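Local coordinates for 2-(acetamidomethylene)succinate hydrolase (Mesorhizobium loti, PDB 3KXP), which catalyses the last step of vitamin B6 degradation, hydrolysing (E)-2-(acetamidomethylene)succinate to succinic semialdehyde, acetate, ammonia and carbon dioxide, at residues A[115-120]-A[144-149]; A[136-141]-A[157-162]; A[164-169]-A[292-297]; A[174-179]-A[242-247]; A[258-263]-A[284-289]. All coordinates share one frame; numbering follows the deposited sequence.

In the fold
Contacts 2 and 5 lie in the main sheet, with parallel backbone bonds and aliphatic packing. Contact 5 is regular and joins strand 258-263 to 286-289, one of the two outermost strands of that sheet in this chain. Contact 2, between strands 136-141 and 159-165, is bent and lays an arginine across an isoleucine. Both reach the second subunit, contact 2 through that arginine, contact 5 through backbone bonds and prolines. Contact 3 uses the end of strand 159-165 and the turn before helix 296-299; its core is one short Asp-His bond at the inferred active site. Contact 1 is buried helix packing on helix 143-154. Contact 4, only partly buried, joins helix 173-182 to a loop by leucines and charges.

Contact 1 (A[115-120]-A[144-149]); sequences YEANDY and GARNSV
The guanidinium of Arg-146 lies flat against Ala-117, whose CA sits 3.4 Å above the guanidinium plane and over its centre. Ala-117 CB packs 3.6 Å from Arg-146 NE. Arg-146 CG is anti to the backbone N (chi1 175°), and bends at chi2 and chi3 bring NE to this methyl. The second packing pair is Tyr-120 and Asn-147. The amide and ring planes are only 20° apart, and Asn-147 ND2 comes within 3.1 Å of Tyr-120 CD2.

The polar contacts fix these flat groups. Arg-146 NH1 donates to Asn-147 OD1 at 2.7 Å, in the planes of both the amide and the guanidinium. Asn-147 ND2 is taken by Gln-102 OE1, and Tyr-120 OH bonds Thr-239 OG1. A water bonds Tyr-115 O; its link to Arg-146 NH2 is too short to be trusted. NH2 also makes a weak hydrogen bond to Gly-242 O. An alanine in place of Arg-146 would probably leave Asn-147 OD1 without this donor and open a gap beside Ala-117.

The contact sets the first turn of helix 117-131 against helix 143-154, which follows the inferred nucleophile Ser-142. Ala-145 and Val-149 face strand 159-165, while Tyr-115 touches helix 233-242.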
# COMPACT_ATOMS: atom_id res chain seq x y z
N TYR A 115 2.82 -16.12 -26.89
CA TYR A 115 1.88 -15.57 -25.94
C TYR A 115 2.19 -15.94 -24.50
O TYR A 115 1.28 -16.15 -23.70
CB TYR A 115 0.46 -15.99 -26.31
CG TYR A 115 0.01 -15.37 -27.61
CD1 TYR A 115 0.22 -16.01 -28.83
CD2 TYR A 115 -0.59 -14.11 -27.62
CE1 TYR A 115 -0.16 -15.40 -30.03
CE2 TYR A 115 -0.96 -13.49 -28.81
CZ TYR A 115 -0.75 -14.14 -30.01
OH TYR A 115 -1.17 -13.55 -31.18
N GLU A 116 3.47 -16.01 -24.16
CA GLU A 116 3.89 -16.34 -22.82
C GLU A 116 4.15 -15.05 -22.07
O GLU A 116 4.12 -13.97 -22.65
CB GLU A 116 5.16 -17.19 -22.85
CG GLU A 116 4.99 -18.52 -23.55
CD GLU A 116 3.96 -19.41 -22.88
OE1 GLU A 116 4.23 -19.90 -21.75
OE2 GLU A 116 2.88 -19.63 -23.47
N ALA A 117 4.41 -15.16 -20.77
CA ALA A 117 4.68 -13.99 -19.94
C ALA A 117 5.73 -13.08 -20.57
O ALA A 117 5.49 -11.89 -20.77
CB ALA A 117 5.14 -14.44 -18.54
N ASN A 118 6.90 -13.65 -20.87
CA ASN A 118 8.00 -12.90 -21.47
C ASN A 118 7.59 -12.13 -22.71
O ASN A 118 7.97 -10.97 -22.88
CB ASN A 118 9.17 -13.83 -21.81
CG ASN A 118 10.01 -14.18 -20.60
OD1 ASN A 118 10.93 -15.00 -20.68
ND2 ASN A 118 9.70 -13.55 -19.47
N ASP A 119 6.83 -12.78 -23.59
CA ASP A 119 6.37 -12.13 -24.81
C ASP A 119 5.63 -10.85 -24.47
O ASP A 119 5.99 -9.79 -24.97
CB ASP A 119 5.47 -13.08 -25.61
CG ASP A 119 6.18 -14.35 -26.02
OD1 ASP A 119 7.24 -14.24 -26.67
OD2 ASP A 119 5.69 -15.46 -25.69
N TYR A 120 4.61 -10.94 -23.62
CA TYR A 120 3.85 -9.75 -23.23
C TYR A 120 4.71 -8.75 -22.46
O TYR A 120 4.51 -7.53 -22.58
CB TYR A 120 2.65 -10.12 -22.35
CG TYR A 120 1.47 -10.74 -23.06
CD1 TYR A 120 1.36 -12.13 -23.17
CD2 TYR A 120 0.43 -9.95 -23.55
CE1 TYR A 120 0.24 -12.71 -23.76
CE2 TYR A 120 -0.69 -10.52 -24.14
CZ TYR A 120 -0.78 -11.91 -24.24
OH TYR A 120 -1.88 -12.48 -24.85
N GLY A 144 -3.07 -8.59 -17.66
CA GLY A 144 -2.30 -7.36 -17.62
C GLY A 144 -1.45 -7.27 -16.35
O GLY A 144 -0.29 -6.88 -16.41
N ALA A 145 -2.04 -7.64 -15.21
CA ALA A 145 -1.32 -7.60 -13.94
C ALA A 145 -0.12 -8.55 -13.97
O ALA A 145 0.99 -8.18 -13.59
CB ALA A 145 -2.26 -7.97 -12.78
N ARG A 146 -0.35 -9.77 -14.43
CA ARG A 146 0.73 -10.74 -14.53
C ARG A 146 1.83 -10.19 -15.44
O ARG A 146 3.01 -10.28 -15.12
CB ARG A 146 0.18 -12.06 -15.08
CG ARG A 146 1.25 -13.11 -15.33
CD ARG A 146 1.79 -13.01 -16.74
NE ARG A 146 1.74 -14.32 -17.35
CZ ARG A 146 1.48 -14.56 -18.63
NH1 ARG A 146 1.24 -13.56 -19.47
NH2 ARG A 146 1.43 -15.81 -19.05
N ASN A 147 1.43 -9.59 -16.55
CA ASN A 147 2.39 -9.02 -17.49
C ASN A 147 3.17 -7.87 -16.87
O ASN A 147 4.40 -7.81 -17.02
CB ASN A 147 1.68 -8.53 -18.76
CG ASN A 147 1.10 -9.68 -19.57
OD1 ASN A 147 1.49 -10.83 -19.39
ND2 ASN A 147 0.16 -9.37 -20.47
N SER A 148 2.49 -6.96 -16.19
CA SER A 148 3.16 -5.82 -15.58
C SER A 148 4.20 -6.20 -14.53
O SER A 148 5.30 -5.65 -14.52
CB SER A 148 2.14 -4.86 -14.97
OG SER A 148 1.37 -4.25 -15.99
N VAL A 149 3.86 -7.13 -13.64
CA VAL A 149 4.81 -7.53 -12.61
C VAL A 149 6.03 -8.22 -13.23
O VAL A 149 7.15 -8.04 -12.76
CB VAL A 149 4.15 -8.44 -11.56
CG1 VAL A 149 5.17 -8.86 -10.50
CG2 VAL A 149 2.97 -7.71 -10.91
O HOH W 1 0.26 -16.02 -21.14

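Contact 2 (A[136-141]-A[157-162])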
# COMPACT_ATOMS: atom_id res chain seq x y z
N ALA A 136 7.29 4.17 -16.59
CA ALA A 136 5.84 4.14 -16.45
C ALA A 136 5.29 3.41 -15.25
O ALA A 136 5.89 2.47 -14.74
CB ALA A 136 5.22 3.55 -17.72
N ILE A 137 4.13 3.88 -14.81
CA ILE A 137 3.40 3.27 -13.72
C ILE A 137 2.50 2.29 -14.46
O ILE A 137 1.74 2.68 -15.34
CB ILE A 137 2.54 4.30 -12.96
CG1 ILE A 137 3.46 5.32 -12.26
CG2 ILE A 137 1.62 3.59 -11.96
CD1 ILE A 137 2.73 6.48 -11.65
N LEU A 138 2.61 1.01 -14.12
CA LEU A 138 1.81 -0.03 -14.76
C LEU A 138 0.57 -0.46 -13.94
O LEU A 138 0.69 -0.92 -12.80
CB LEU A 138 2.69 -1.25 -15.04
CG LEU A 138 3.61 -1.28 -16.27
CD1 LEU A 138 4.22 0.08 -16.54
CD2 LEU A 138 4.69 -2.33 -16.04
N VAL A 139 -0.61 -0.30 -14.54
CA VAL A 139 -1.88 -0.67 -13.92
C VAL A 139 -2.44 -1.84 -14.74
O VAL A 139 -2.96 -1.64 -15.83
CB VAL A 139 -2.90 0.47 -13.99
CG1 VAL A 139 -4.24 0.01 -13.43
CG2 VAL A 139 -2.38 1.67 -13.21
N GLY A 140 -2.33 -3.05 -14.21
CA GLY A 140 -2.81 -4.20 -14.96
C GLY A 140 -3.87 -5.06 -14.30
O GLY A 140 -3.86 -5.27 -13.08
N HIS A 141 -4.79 -5.56 -15.11
CA HIS A 141 -5.85 -6.42 -14.60
C HIS A 141 -5.66 -7.84 -15.09
O HIS A 141 -5.63 -8.08 -16.29
CB HIS A 141 -7.22 -5.93 -15.05
CG HIS A 141 -8.34 -6.81 -14.59
ND1 HIS A 141 -9.49 -6.99 -15.32
CD2 HIS A 141 -8.47 -7.56 -13.48
CE1 HIS A 141 -10.29 -7.83 -14.67
NE2 HIS A 141 -9.69 -8.19 -13.55
N ASP A 157 14.33 -0.27 -14.43
CA ASP A 157 14.46 1.12 -14.86
C ASP A 157 13.30 1.68 -15.69
O ASP A 157 13.01 2.88 -15.63
CB ASP A 157 15.77 1.28 -15.63
CG ASP A 157 17.00 0.99 -14.77
OD1 ASP A 157 18.12 0.92 -15.32
OD2 ASP A 157 16.86 0.82 -13.53
N LEU A 158 12.62 0.83 -16.45
CA LEU A 158 11.52 1.29 -17.28
C LEU A 158 10.20 1.49 -16.52
O LEU A 158 9.30 2.18 -17.00
CB LEU A 158 11.31 0.31 -18.44
CG LEU A 158 12.52 0.14 -19.35
CD1 LEU A 158 12.22 -0.90 -20.44
CD2 LEU A 158 12.88 1.49 -19.97
N VAL A 159 10.08 0.89 -15.34
CA VAL A 159 8.85 1.00 -14.59
C VAL A 159 8.99 1.54 -13.17
O VAL A 159 9.80 1.07 -12.37
CB VAL A 159 8.08 -0.36 -14.59
CG1 VAL A 159 9.07 -1.49 -14.69
CG2 VAL A 159 7.22 -0.49 -13.35
N ARG A 160 8.17 2.54 -12.89
CA ARG A 160 8.13 3.22 -11.61
C ARG A 160 7.43 2.41 -10.53
O ARG A 160 7.93 2.28 -9.41
CB ARG A 160 7.43 4.57 -11.81
CG ARG A 160 7.08 5.32 -10.54
CD ARG A 160 6.44 6.66 -10.89
NE ARG A 160 5.55 7.12 -9.83
CZ ARG A 160 4.92 8.29 -9.83
NH1 ARG A 160 5.07 9.13 -10.84
NH2 ARG A 160 4.12 8.60 -8.81
N SER A 161 6.27 1.86 -10.87
CA SER A 161 5.48 1.08 -9.92
C SER A 161 4.38 0.32 -10.63
O SER A 161 4.00 0.65 -11.76
CB SER A 161 4.87 2.00 -8.87
OG SER A 161 4.14 3.04 -9.50
N VAL A 162 3.85 -0.69 -9.95
CA VAL A 162 2.79 -1.51 -10.52
C VAL A 162 1.59 -1.66 -9.60
O VAL A 162 1.73 -1.78 -8.39
CB VAL A 162 3.28 -2.93 -10.82
CG1 VAL A 162 2.14 -3.76 -11.40
CG2 VAL A 162 4.46 -2.88 -11.77
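Ala-136 N donates to Leu-158 O at 2.9 Å, and Ala-136 O accepts from Arg-160 N at 2.9 Å. Leu-138 N donates to Ser-161 O at 2.8 Å. These are the backbone bonds of a parallel strand pair. Ala-136 pairs with Val-159 and Leu-138 with Val-162, so segment 157-162 spends one residue more over the same span. The chain turns a corner at Arg-160.

The side chains of Ile-137 and Arg-160 lie side by side and point the same way. Ile-137 CD1 sits 3.3 Å above the guanidinium plane, over its centre. Arg-160 reaches it with CG anti to the backbone N (chi1 170°) and an extended chain. Its NH2 bonds Ala-314 O of the second subunit. An alanine here would probably leave that carbonyl without this donor and Ile-137 CD1 without its flat cover. Ser-161 OG is buried against Ile-137 CG2 at 3.6 Å and has no polar partner in the model. Leu-138 CD2 meets Val-159 CG2 at 4.1 Å.

Helix 143-154 makes the beta-alpha-beta crossover between the two strands and packs on Leu-138, Val-159 and Val-162. Strand 70-74 flanks strand 136-141 on its other edge.

Contact 3 (A[164-169]-A[292-297]); sequences AIDFTP and ADHYVN
His-294 ND1 and Asp-166 OD2 are only 2.5 Å apart, in a nearly straight hydrogen bond (171°). The carboxylate is met on its anti side, 21° out of its plane. On the histidine side the oxygen lies almost in the ring plane. The carboxylate and ring planes are turned 52° from each other. His-294 CG is anti to its backbone N, and the ring it carries comes nearer to Asp-166 than CB does.

Both carboxylate oxygens have partners outside the pair: OD2 also bonds Ser-266 OG, and OD1 accepts from Gly-263 N. The imidazole also packs on Tyr-295: His-294 CD2 lies 3.4 Å above the Tyr-295 ring plane, offset toward the rim.

Asp-166, His-294 and Ser-142 are the inferred active-site residues, consistent with the catalytic triad of alpha/beta hydrolases. The acid follows strand 159-165, the sixth of the sheet; in the canonical fold it follows the seventh. The histidine comes after the last strand, as is usual.

The histidine turn is held locally. Asp-293 OD2 accepts from Tyr-295 N at 3.0 Å, an Asx turn. Tyr-295 is the centre of an inverse gamma turn, closed by a weak bond, leading into helix 296-299. Beside the polar pair lies a small apolar patch. Ile-165 CG2 packs on Val-296 CB at 3.7 Å, and Ile-165 CD1 reaches Asn-297 CB at 4.2 Å.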
# COMPACT_ATOMS: atom_id res chain seq x y z
N ALA A 164 -1.04 -4.29 -9.46
CA ALA A 164 -1.43 -5.62 -9.94
C ALA A 164 -2.84 -6.01 -9.47
O ALA A 164 -3.01 -6.54 -8.37
CB ALA A 164 -0.42 -6.65 -9.46
N ILE A 165 -3.83 -5.79 -10.32
CA ILE A 165 -5.21 -6.10 -9.99
C ILE A 165 -5.65 -7.53 -10.30
O ILE A 165 -5.86 -7.90 -11.45
CB ILE A 165 -6.19 -5.15 -10.72
CG1 ILE A 165 -5.86 -3.69 -10.37
CG2 ILE A 165 -7.63 -5.48 -10.32
CD1 ILE A 165 -6.79 -2.67 -11.04
N ASP A 166 -5.78 -8.33 -9.24
CA ASP A 166 -6.25 -9.71 -9.30
C ASP A 166 -5.48 -10.79 -10.06
O ASP A 166 -6.05 -11.48 -10.91
CB ASP A 166 -7.71 -9.74 -9.76
CG ASP A 166 -8.58 -10.64 -8.89
OD1 ASP A 166 -8.71 -10.33 -7.68
OD2 ASP A 166 -9.11 -11.65 -9.39
N PHE A 167 -4.20 -10.92 -9.75
CA PHE A 167 -3.38 -11.96 -10.35
C PHE A 167 -2.06 -12.07 -9.62
O PHE A 167 -1.16 -11.25 -9.80
CB PHE A 167 -3.12 -11.73 -11.84
CG PHE A 167 -2.76 -13.00 -12.58
CD1 PHE A 167 -1.54 -13.63 -12.35
CD2 PHE A 167 -3.67 -13.61 -13.43
CE1 PHE A 167 -1.24 -14.86 -12.96
CE2 PHE A 167 -3.39 -14.84 -14.04
CZ PHE A 167 -2.17 -15.47 -13.80
N THR A 168 -1.96 -13.11 -8.81
CA THR A 168 -0.79 -13.35 -7.99
C THR A 168 -0.26 -14.75 -8.27
O THR A 168 -0.83 -15.49 -9.08
CB THR A 168 -1.18 -13.31 -6.51
OG1 THR A 168 -2.12 -14.37 -6.26
CG2 THR A 168 -1.83 -11.96 -6.15
N PRO A 169 0.84 -15.13 -7.62
CA PRO A 169 1.35 -16.48 -7.86
C PRO A 169 0.45 -17.39 -7.03
O PRO A 169 -0.46 -16.91 -6.36
CB PRO A 169 2.77 -16.43 -7.30
CG PRO A 169 3.10 -14.95 -7.18
CD PRO A 169 1.78 -14.36 -6.79
N ALA A 292 -16.37 -7.04 -4.52
CA ALA A 292 -15.80 -7.25 -5.85
C ALA A 292 -15.33 -8.68 -6.10
O ALA A 292 -14.76 -9.33 -5.21
CB ALA A 292 -14.64 -6.29 -6.08
N ASP A 293 -15.57 -9.18 -7.31
CA ASP A 293 -15.11 -10.51 -7.68
C ASP A 293 -13.83 -10.30 -8.48
O ASP A 293 -13.11 -9.31 -8.25
CB ASP A 293 -16.17 -11.27 -8.50
CG ASP A 293 -16.52 -10.58 -9.81
OD1 ASP A 293 -17.29 -11.16 -10.61
OD2 ASP A 293 -16.04 -9.45 -10.05
N HIS A 294 -13.52 -11.18 -9.42
CA HIS A 294 -12.30 -11.04 -10.20
C HIS A 294 -12.19 -9.71 -10.94
O HIS A 294 -11.09 -9.17 -11.10
CB HIS A 294 -12.20 -12.21 -11.20
CG HIS A 294 -11.07 -12.08 -12.18
ND1 HIS A 294 -9.75 -11.95 -11.80
CD2 HIS A 294 -11.07 -12.11 -13.53
CE1 HIS A 294 -8.99 -11.91 -12.87
NE2 HIS A 294 -9.76 -12.01 -13.94
N TYR A 295 -13.33 -9.16 -11.38
CA TYR A 295 -13.36 -7.92 -12.15
C TYR A 295 -13.42 -6.66 -11.28
O TYR A 295 -14.34 -5.85 -11.39
CB TYR A 295 -14.55 -7.99 -13.11
CG TYR A 295 -14.51 -9.29 -13.87
CD1 TYR A 295 -13.64 -9.46 -14.95
CD2 TYR A 295 -15.24 -10.39 -13.43
CE1 TYR A 295 -13.49 -10.70 -15.57
CE2 TYR A 295 -15.10 -11.65 -14.05
CZ TYR A 295 -14.22 -11.79 -15.11
OH TYR A 295 -14.05 -13.02 -15.70
N VAL A 296 -12.40 -6.50 -10.45
CA VAL A 296 -12.31 -5.39 -9.52
C VAL A 296 -12.52 -3.97 -10.06
O VAL A 296 -13.41 -3.25 -9.59
CB VAL A 296 -10.97 -5.41 -8.77
CG1 VAL A 296 -10.99 -4.40 -7.62
CG2 VAL A 296 -10.69 -6.83 -8.28
N ASN A 297 -11.70 -3.56 -11.02
CA ASN A 297 -11.82 -2.21 -11.55
C ASN A 297 -13.19 -1.89 -12.17
O ASN A 297 -13.68 -0.76 -12.07
CB ASN A 297 -10.67 -1.90 -12.53
CG ASN A 297 -10.59 -2.88 -13.69
OD1 ASN A 297 -10.71 -2.49 -14.85
ND2 ASN A 297 -10.38 -4.16 -13.38

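Contact 4 (A[174-179]-A[242-247]); sequences EALDAL and GLRSDL
Leu-176 projects from helix 173-182 toward Leu-243 and Arg-244. Its CB sits over the centre of one face of the Arg-244 guanidinium, 4.0 Å above the plane. Its CG is anti to the carbonyl carbon (chi1 -74°), and there the chain branches. CD1 runs against the loop backbone, 3.9 Å from Arg-244 CA, and also meets Arg-244 CG at 4.0 Å. CD2 turns to the other residue and lies 4.3 Å from Leu-243 CB. The Leu-176 and Arg-244 side chains slide past each other in opposite directions. The aliphatic stem of the arginine thus meets the leucine tip, and its flat end meets the leucine base.

Beyond this leucine the arginine meets charges. Its NH2 faces Asp-177 OD1 in a salt bridge. The two atoms are modelled too close, so the details are doubtful. NH1 makes a second salt bridge with Glu-180 OE1. One helical turn supplies both acids.

Leu-179 CD1 packs on Leu-243 CD1 at 4.0 Å, the two side chains crossing at about a right angle. The loop makes a type I turn from Gly-242 to Ser-245, and Asp-246 OD1 caps Val-248 N at the start of helix 248-253.

The loop joins helix 233-242 to helix 248-253 and packs against helix 173-182. Leu-243 also rests on Leu-143 and Arg-146 of helix 143-154 and on Phe-167.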
# COMPACT_ATOMS: atom_id res chain seq x y z
N GLU A 174 -7.54 -25.57 -10.41
CA GLU A 174 -8.97 -25.53 -10.70
C GLU A 174 -9.43 -24.17 -11.22
O GLU A 174 -10.26 -24.10 -12.14
CB GLU A 174 -9.77 -25.89 -9.44
CG GLU A 174 -9.48 -27.28 -8.86
CD GLU A 174 -8.03 -27.44 -8.40
OE1 GLU A 174 -7.46 -26.46 -7.86
OE2 GLU A 174 -7.47 -28.55 -8.55
N ALA A 175 -8.90 -23.10 -10.64
CA ALA A 175 -9.27 -21.75 -11.04
C ALA A 175 -8.80 -21.45 -12.46
O ALA A 175 -9.50 -20.80 -13.24
CB ALA A 175 -8.67 -20.73 -10.05
N LEU A 176 -7.61 -21.93 -12.80
CA LEU A 176 -7.08 -21.75 -14.14
C LEU A 176 -7.80 -22.68 -15.12
O LEU A 176 -7.94 -22.36 -16.30
CB LEU A 176 -5.56 -22.00 -14.16
CG LEU A 176 -4.79 -20.83 -13.53
CD1 LEU A 176 -3.34 -21.21 -13.25
CD2 LEU A 176 -4.88 -19.62 -14.45
N ASP A 177 -8.26 -23.84 -14.63
CA ASP A 177 -9.00 -24.77 -15.48
C ASP A 177 -10.27 -24.05 -15.93
O ASP A 177 -10.66 -24.12 -17.10
CB ASP A 177 -9.42 -26.04 -14.73
CG ASP A 177 -8.24 -26.95 -14.41
OD1 ASP A 177 -7.22 -26.84 -15.10
OD2 ASP A 177 -8.35 -27.79 -13.49
N ALA A 178 -10.89 -23.34 -15.00
CA ALA A 178 -12.12 -22.61 -15.28
C ALA A 178 -11.92 -21.50 -16.30
O ALA A 178 -12.73 -21.32 -17.21
CB ALA A 178 -12.69 -22.04 -14.00
N LEU A 179 -10.84 -20.74 -16.12
CA LEU A 179 -10.53 -19.63 -17.03
C LEU A 179 -10.28 -20.17 -18.43
O LEU A 179 -10.78 -19.64 -19.42
CB LEU A 179 -9.31 -18.86 -16.52
CG LEU A 179 -8.95 -17.54 -17.20
CD1 LEU A 179 -7.96 -16.79 -16.33
CD2 LEU A 179 -8.37 -17.79 -18.58
N GLY A 242 -0.67 -20.09 -21.11
CA GLY A 242 0.55 -19.42 -20.70
C GLY A 242 0.38 -18.86 -19.30
O GLY A 242 1.36 -18.63 -18.60
N LEU A 243 -0.87 -18.65 -18.90
CA LEU A 243 -1.19 -18.11 -17.58
C LEU A 243 -0.91 -19.09 -16.45
O LEU A 243 -0.91 -18.70 -15.28
CB LEU A 243 -2.65 -17.66 -17.53
CG LEU A 243 -3.01 -16.42 -18.37
CD1 LEU A 243 -4.49 -16.12 -18.26
CD2 LEU A 243 -2.19 -15.24 -17.88
N ARG A 244 -0.67 -20.35 -16.79
CA ARG A 244 -0.39 -21.38 -15.81
C ARG A 244 1.06 -21.38 -15.32
O ARG A 244 1.39 -22.05 -14.35
CB ARG A 244 -0.69 -22.76 -16.39
CG ARG A 244 -2.16 -23.08 -16.59
CD ARG A 244 -2.31 -24.45 -17.22
NE ARG A 244 -3.44 -25.19 -16.67
CZ ARG A 244 -4.71 -24.93 -16.94
NH1 ARG A 244 -5.03 -23.96 -17.78
NH2 ARG A 244 -5.67 -25.65 -16.38
N SER A 245 1.93 -20.64 -16.00
CA SER A 245 3.34 -20.63 -15.62
C SER A 245 3.60 -20.06 -14.23
O SER A 245 2.84 -19.24 -13.72
CB SER A 245 4.17 -19.89 -16.67
OG SER A 245 3.72 -18.56 -16.83
N ASP A 246 4.69 -20.52 -13.63
CA ASP A 246 5.11 -20.11 -12.30
C ASP A 246 5.38 -18.61 -12.26
O ASP A 246 6.26 -18.11 -12.96
CB ASP A 246 6.35 -20.91 -11.89
CG ASP A 246 6.74 -20.69 -10.44
OD1 ASP A 246 5.92 -20.16 -9.66
OD2 ASP A 246 7.87 -21.07 -10.07
N LEU A 247 4.63 -17.91 -11.42
CA LEU A 247 4.76 -16.47 -11.28
C LEU A 247 5.56 -16.07 -10.03
O LEU A 247 5.78 -14.88 -9.78
CB LEU A 247 3.36 -15.84 -11.23
CG LEU A 247 3.25 -14.34 -11.49
CD1 LEU A 247 3.92 -13.99 -12.82
CD2 LEU A 247 1.78 -13.94 -11.50

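Contact 5 (A[258-263]-A[284-289]); sequences VLIVRG and LPVVVV
Ile-260 and Arg-262 hold strand 286-289 and the residue before it by four backbone hydrogen bonds. Ile-260 N donates to Pro-285 O at 3.0 Å, and Val-287 N donates to Ile-260 O at 2.8 Å. Two steps on, Arg-262 N donates to Val-287 O at 2.9 Å, and Val-289 N donates to Arg-262 O at 2.8 Å. This is the last parallel pair of the alpha/beta hydrolase sheet, a beta-alpha-beta unit crossing over through helix 271-280. The strand axes differ by 18°.

Ile-260 and Val-286 lie on the face covered by helix 271-280. Arg-262 is on the same face and sends NH1 to Val-269 O. Val-287 and Val-289 face helix 301-313 on the other side, where Val-261 touches Val-296.

Strand 286-289 is an edge strand within this chain, but Val-286 makes backbone hydrogen bonds to the second subunit. Pro-285 packs there on Pro-285 of the second subunit, so the contact belongs to the dimer interface. Leu-284, shortly before strand 286-289, puts CD2 3.8 Å from Val-258 CB. Leu-259 CD1 touches both Pro-285 CG at 3.9 Å and Val-287 CG2 at 4.0 Å. At the far end, Val-261 CG1 meets Val-289 CG2 at 3.9 Å.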
# COMPACT_ATOMS: atom_id res chain seq x y z
N VAL A 258 4.93 -2.46 -5.72
CA VAL A 258 3.81 -3.19 -6.29
C VAL A 258 2.64 -3.26 -5.31
O VAL A 258 2.78 -3.75 -4.19
CB VAL A 258 4.21 -4.63 -6.67
CG1 VAL A 258 2.99 -5.40 -7.20
CG2 VAL A 258 5.31 -4.59 -7.73
N LEU A 259 1.50 -2.73 -5.72
CA LEU A 259 0.31 -2.76 -4.89
C LEU A 259 -0.51 -3.97 -5.36
O LEU A 259 -0.81 -4.09 -6.54
CB LEU A 259 -0.51 -1.49 -5.09
CG LEU A 259 -1.88 -1.48 -4.40
CD1 LEU A 259 -1.70 -1.31 -2.88
CD2 LEU A 259 -2.72 -0.32 -4.95
N ILE A 260 -0.85 -4.86 -4.44
CA ILE A 260 -1.63 -6.03 -4.80
C ILE A 260 -3.09 -5.77 -4.49
O ILE A 260 -3.45 -5.43 -3.36
CB ILE A 260 -1.18 -7.28 -4.01
CG1 ILE A 260 0.30 -7.55 -4.25
CG2 ILE A 260 -2.01 -8.47 -4.44
CD1 ILE A 260 0.86 -8.67 -3.39
N VAL A 261 -3.94 -5.90 -5.51
CA VAL A 261 -5.36 -5.69 -5.32
C VAL A 261 -6.10 -6.98 -5.62
O VAL A 261 -5.90 -7.58 -6.68
CB VAL A 261 -5.90 -4.58 -6.24
CG1 VAL A 261 -7.40 -4.46 -6.09
CG2 VAL A 261 -5.24 -3.25 -5.90
N ARG A 262 -6.93 -7.42 -4.68
CA ARG A 262 -7.71 -8.64 -4.88
C ARG A 262 -9.17 -8.35 -4.64
O ARG A 262 -9.51 -7.49 -3.82
CB ARG A 262 -7.30 -9.77 -3.93
CG ARG A 262 -8.04 -11.08 -4.23
CD ARG A 262 -7.88 -12.17 -3.19
NE ARG A 262 -8.92 -12.05 -2.17
CZ ARG A 262 -9.99 -12.83 -2.07
NH1 ARG A 262 -10.21 -13.82 -2.93
NH2 ARG A 262 -10.86 -12.60 -1.11
N GLY A 263 -10.03 -9.05 -5.35
CA GLY A 263 -11.45 -8.88 -5.14
C GLY A 263 -11.84 -9.87 -4.05
O GLY A 263 -11.37 -11.01 -4.05
N LEU A 284 4.98 -5.96 0.23
CA LEU A 284 4.12 -5.36 -0.79
C LEU A 284 2.73 -5.01 -0.24
O LEU A 284 2.00 -5.89 0.20
CB LEU A 284 4.00 -6.31 -1.99
CG LEU A 284 5.31 -6.62 -2.72
CD1 LEU A 284 5.10 -7.66 -3.83
CD2 LEU A 284 5.87 -5.31 -3.31
N PRO A 285 2.36 -3.72 -0.26
CA PRO A 285 1.04 -3.30 0.24
C PRO A 285 -0.11 -4.05 -0.42
O PRO A 285 -0.07 -4.33 -1.62
CB PRO A 285 1.01 -1.80 -0.06
CG PRO A 285 1.87 -1.70 -1.28
CD PRO A 285 3.04 -2.60 -0.92
N VAL A 286 -1.13 -4.36 0.36
CA VAL A 286 -2.27 -5.11 -0.13
C VAL A 286 -3.61 -4.42 0.09
O VAL A 286 -3.83 -3.79 1.14
CB VAL A 286 -2.33 -6.51 0.54
CG1 VAL A 286 -3.56 -7.25 0.07
CG2 VAL A 286 -1.06 -7.31 0.21
N VAL A 287 -4.50 -4.56 -0.89
CA VAL A 287 -5.85 -4.00 -0.86
C VAL A 287 -6.82 -5.10 -1.29
O VAL A 287 -6.64 -5.72 -2.34
CB VAL A 287 -5.98 -2.79 -1.82
CG1 VAL A 287 -7.44 -2.49 -2.11
CG2 VAL A 287 -5.32 -1.56 -1.21
N VAL A 288 -7.84 -5.37 -0.46
CA VAL A 288 -8.86 -6.38 -0.75
C VAL A 288 -10.17 -5.60 -0.88
O VAL A 288 -10.63 -4.98 0.08
CB VAL A 288 -8.98 -7.44 0.39
CG1 VAL A 288 -10.11 -8.42 0.09
CG2 VAL A 288 -7.68 -8.21 0.54
N VAL A 289 -10.76 -5.62 -2.07
CA VAL A 289 -11.97 -4.86 -2.33
C VAL A 289 -13.26 -5.64 -2.03
O VAL A 289 -13.56 -6.64 -2.67
CB VAL A 289 -12.00 -4.37 -3.80
CG1 VAL A 289 -13.16 -3.40 -4.01
CG2 VAL A 289 -10.67 -3.69 -4.15